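Local coordinates for protein HcgB (Methanococcus maripaludis, PDB 5D5P) that probably acts as a guanylyltransferase in the biosynthesis of the iron-guanylylpyridinol cofactor of [Fe]-hydrogenase, at residues A75-L87 and T100-L114. Sequence-based numbering, arbitrary orientation.
Sequences ADLTRMPALNKGL and TRGRLGIPGSGSLLL
Over one face of the Arg103 guanidinium lie Pro81 CG, 3.7 Å from Arg103 NH2, and Asp76 OD1; on the opposite face Pro107 CG, from the loop joining the two strands, sits over the centre, so the group is sandwiched between two prolines. Around the edge, in plane, sit Gly105 O and two waters. Arg103 NE donates to Gly105 O at 3.0 Å, nearly straight at 168°, and the bend at chi3 (68°) folds the chain back to reach it. From Arg103 NH2 a bond runs to Asp76 O at 2.9 Å, with that oxygen tilted out of the guanidinium plane. The Asp76 carboxylate comes near without pairing: OD1 stays 4.2 Å from Arg103 NH1, well out of plane, and instead takes a water that also accepts from the backbone N of Arg103.

Further along, the start of the helix, 81-87, passes over 100-103 at 143° between their directions. Ala82 N donates to Arg103 O at 3.0 Å, so a strand carbonyl takes up an N-H of the first helical turn. The absent side chain of Gly102 makes room for Ala82 CA and the Lys85 chain; Ala82 CB rests against Gly102 N and Leu112 O. Thr100 OG1 donates at 2.9 Å to Ala82 O, which also accepts from Gly86 N. Beyond it, Leu83 CD1 meets Leu114 CD1 at 4.1 Å.

This helix-on-sheet packing is consistent with the protein's place in the Maf clan. Chemically, backbone carbonyls and bridging waters fix the guanidinium's rotation, and the nearby Asp76 carboxylate probably offsets part of its charge.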
# COMPACT_ATOMS: atom_id res chain seq x y z
N ALA A 75 13.04 3.11 10.11
CA ALA A 75 12.36 2.80 8.85
C ALA A 75 11.84 4.04 8.12
O ALA A 75 11.47 3.99 6.93
CB ALA A 75 11.18 1.86 9.12
N ASP A 76 11.82 5.16 8.82
CA ASP A 76 11.33 6.39 8.22
C ASP A 76 12.37 6.99 7.27
O ASP A 76 12.11 8.02 6.65
CB ASP A 76 10.96 7.39 9.32
CG ASP A 76 9.59 7.05 9.95
OD1 ASP A 76 8.86 6.21 9.39
OD2 ASP A 76 9.27 7.57 11.03
N LEU A 77 13.55 6.38 7.17
CA LEU A 77 14.51 6.84 6.18
C LEU A 77 14.56 5.84 5.03
O LEU A 77 15.58 5.72 4.34
CB LEU A 77 15.91 7.02 6.79
CG LEU A 77 16.04 8.29 7.65
CD1 LEU A 77 15.55 7.99 9.06
CD2 LEU A 77 17.47 8.81 7.66
N THR A 78 13.47 5.13 4.80
CA THR A 78 13.37 4.20 3.67
C THR A 78 12.19 4.58 2.77
O THR A 78 11.33 5.40 3.14
CB THR A 78 13.18 2.71 4.08
OG1 THR A 78 11.86 2.53 4.59
CG2 THR A 78 14.20 2.26 5.11
N ARG A 79 12.15 3.97 1.59
CA ARG A 79 11.13 4.30 0.62
C ARG A 79 9.74 3.88 1.08
O ARG A 79 8.74 4.56 0.77
CB ARG A 79 11.46 3.65 -0.73
CG ARG A 79 12.60 4.37 -1.39
CD ARG A 79 12.61 4.14 -2.89
NE ARG A 79 13.41 5.13 -3.61
CZ ARG A 79 13.49 5.16 -4.94
NH1 ARG A 79 12.78 4.28 -5.65
NH2 ARG A 79 14.23 6.08 -5.54
N MET A 80 9.67 2.79 1.84
CA MET A 80 8.38 2.28 2.30
C MET A 80 8.42 1.99 3.80
O MET A 80 8.65 0.84 4.21
CB MET A 80 8.00 1.04 1.47
CG MET A 80 7.63 1.44 0.06
SD MET A 80 7.03 0.01 -0.82
CE MET A 80 8.63 -0.71 -0.96
N PRO A 81 8.23 3.04 4.61
CA PRO A 81 8.46 2.85 6.04
C PRO A 81 7.56 1.78 6.67
O PRO A 81 8.12 0.93 7.38
CB PRO A 81 8.20 4.24 6.62
CG PRO A 81 8.68 5.17 5.46
CD PRO A 81 8.08 4.47 4.27
N ALA A 82 6.25 1.79 6.40
CA ALA A 82 5.39 0.75 6.99
C ALA A 82 5.95 -0.65 6.70
O ALA A 82 6.05 -1.48 7.60
CB ALA A 82 3.95 0.86 6.44
N LEU A 83 6.34 -0.88 5.46
CA LEU A 83 6.83 -2.19 5.07
C LEU A 83 8.10 -2.53 5.85
O LEU A 83 8.25 -3.63 6.39
CB LEU A 83 7.09 -2.25 3.57
CG LEU A 83 7.78 -3.55 3.11
CD1 LEU A 83 6.83 -4.75 3.18
CD2 LEU A 83 8.35 -3.39 1.71
N ASN A 84 9.02 -1.59 5.90
CA ASN A 84 10.30 -1.90 6.53
C ASN A 84 10.20 -2.03 8.04
O ASN A 84 11.02 -2.73 8.65
CB ASN A 84 11.35 -0.88 6.07
CG ASN A 84 11.78 -1.17 4.61
OD1 ASN A 84 12.23 -2.28 4.30
ND2 ASN A 84 11.58 -0.22 3.73
N LYS A 85 9.20 -1.38 8.67
CA LYS A 85 8.95 -1.62 10.10
C LYS A 85 8.52 -3.08 10.29
O LYS A 85 8.93 -3.75 11.23
CB LYS A 85 7.86 -0.71 10.64
CG LYS A 85 8.25 0.75 10.71
CD LYS A 85 7.19 1.50 11.51
CE LYS A 85 7.25 2.98 11.19
NZ LYS A 85 6.23 3.77 11.96
N GLY A 86 7.67 -3.54 9.37
CA GLY A 86 7.21 -4.91 9.41
C GLY A 86 8.36 -5.89 9.27
O GLY A 86 8.41 -6.91 9.96
N LEU A 87 9.31 -5.58 8.38
CA LEU A 87 10.42 -6.49 8.16
C LEU A 87 11.36 -6.54 9.34
O LEU A 87 11.99 -7.57 9.59
CB LEU A 87 11.19 -6.09 6.90
CG LEU A 87 10.32 -6.34 5.66
CD1 LEU A 87 11.04 -5.79 4.44
CD2 LEU A 87 10.07 -7.86 5.50
N THR A 100 1.79 -4.09 10.97
CA THR A 100 2.64 -2.91 10.95
C THR A 100 1.90 -1.72 10.42
O THR A 100 0.98 -1.85 9.61
CB THR A 100 3.91 -3.16 10.08
OG1 THR A 100 4.70 -1.98 10.06
CG2 THR A 100 3.51 -3.52 8.63
N ARG A 101 2.28 -0.53 10.88
CA ARG A 101 1.66 0.66 10.35
C ARG A 101 2.73 1.72 10.30
O ARG A 101 3.59 1.76 11.17
CB ARG A 101 0.51 1.09 11.24
CG ARG A 101 -0.14 2.34 10.81
CD ARG A 101 -0.98 2.96 11.90
NE ARG A 101 -1.76 4.00 11.27
CZ ARG A 101 -1.62 5.29 11.49
NH1 ARG A 101 -0.68 5.75 12.33
NH2 ARG A 101 -2.42 6.13 10.85
N GLY A 102 2.73 2.54 9.26
CA GLY A 102 3.70 3.61 9.15
C GLY A 102 3.43 4.35 7.87
O GLY A 102 2.40 4.15 7.22
N ARG A 103 4.38 5.17 7.45
CA ARG A 103 4.19 5.94 6.23
C ARG A 103 4.09 5.01 5.02
O ARG A 103 4.74 3.97 4.99
CB ARG A 103 5.34 6.94 6.09
CG ARG A 103 5.00 8.16 5.36
CD ARG A 103 6.01 9.21 5.75
NE ARG A 103 7.33 8.87 5.23
CZ ARG A 103 8.49 9.09 5.86
NH1 ARG A 103 8.53 9.66 7.07
NH2 ARG A 103 9.64 8.77 5.25
N LEU A 104 3.24 5.36 4.07
CA LEU A 104 3.12 4.61 2.83
C LEU A 104 4.37 4.78 1.97
O LEU A 104 4.96 3.80 1.49
CB LEU A 104 1.89 5.10 2.05
CG LEU A 104 1.84 4.66 0.60
CD1 LEU A 104 1.69 3.11 0.47
CD2 LEU A 104 0.67 5.38 -0.06
N GLY A 105 4.77 6.03 1.76
CA GLY A 105 5.90 6.32 0.87
C GLY A 105 6.64 7.52 1.45
O GLY A 105 7.05 7.47 2.59
N ILE A 106 6.77 8.58 0.66
CA ILE A 106 7.48 9.78 1.09
C ILE A 106 6.71 10.58 2.15
O ILE A 106 5.53 10.31 2.40
CB ILE A 106 7.79 10.70 -0.11
CG1 ILE A 106 6.50 11.38 -0.61
CG2 ILE A 106 8.50 9.91 -1.24
CD1 ILE A 106 6.81 12.61 -1.52
N PRO A 107 7.37 11.54 2.81
CA PRO A 107 6.65 12.40 3.77
C PRO A 107 5.42 13.08 3.13
O PRO A 107 5.54 13.70 2.08
CB PRO A 107 7.70 13.46 4.17
CG PRO A 107 8.99 12.71 4.02
CD PRO A 107 8.83 11.81 2.82
N GLY A 108 4.26 12.96 3.78
CA GLY A 108 3.03 13.53 3.25
C GLY A 108 2.15 12.50 2.57
O GLY A 108 0.98 12.77 2.30
N SER A 109 2.70 11.30 2.31
CA SER A 109 1.96 10.27 1.58
C SER A 109 0.96 9.53 2.44
O SER A 109 0.30 8.60 1.95
CB SER A 109 2.91 9.24 0.96
OG SER A 109 3.66 8.57 1.97
N GLY A 110 0.83 9.91 3.71
CA GLY A 110 -0.15 9.28 4.60
C GLY A 110 0.30 7.91 5.09
O GLY A 110 1.48 7.53 4.92
N SER A 111 -0.64 7.16 5.66
CA SER A 111 -0.31 5.92 6.35
C SER A 111 -0.73 4.68 5.62
O SER A 111 -1.74 4.67 4.92
CB SER A 111 -0.95 5.89 7.74
OG SER A 111 -0.42 6.94 8.53
N LEU A 112 0.05 3.63 5.85
CA LEU A 112 -0.26 2.29 5.33
C LEU A 112 -0.20 1.31 6.49
O LEU A 112 0.76 1.34 7.28
CB LEU A 112 0.77 1.89 4.24
CG LEU A 112 0.72 0.45 3.76
CD1 LEU A 112 -0.56 0.17 2.95
CD2 LEU A 112 1.98 0.13 2.93
N LEU A 113 -1.25 0.49 6.64
CA LEU A 113 -1.20 -0.64 7.55
C LEU A 113 -1.07 -1.92 6.71
O LEU A 113 -1.73 -2.06 5.69
CB LEU A 113 -2.46 -0.69 8.45
CG LEU A 113 -2.54 -1.91 9.39
CD1 LEU A 113 -3.28 -1.51 10.67
CD2 LEU A 113 -3.30 -3.05 8.73
N LEU A 114 -0.21 -2.84 7.13
CA LEU A 114 -0.04 -4.13 6.48
C LEU A 114 -0.18 -5.25 7.49
O LEU A 114 0.19 -5.11 8.66
CB LEU A 114 1.35 -4.25 5.82
CG LEU A 114 1.67 -3.25 4.70
CD1 LEU A 114 3.17 -3.39 4.32
CD2 LEU A 114 0.80 -3.49 3.49
O HOH W 1 11.26 10.59 7.74
O HOH W 2 6.21 5.75 9.42
O HOH W 3 9.83 7.42 2.81
O HOH W 4 5.35 1.49 3.38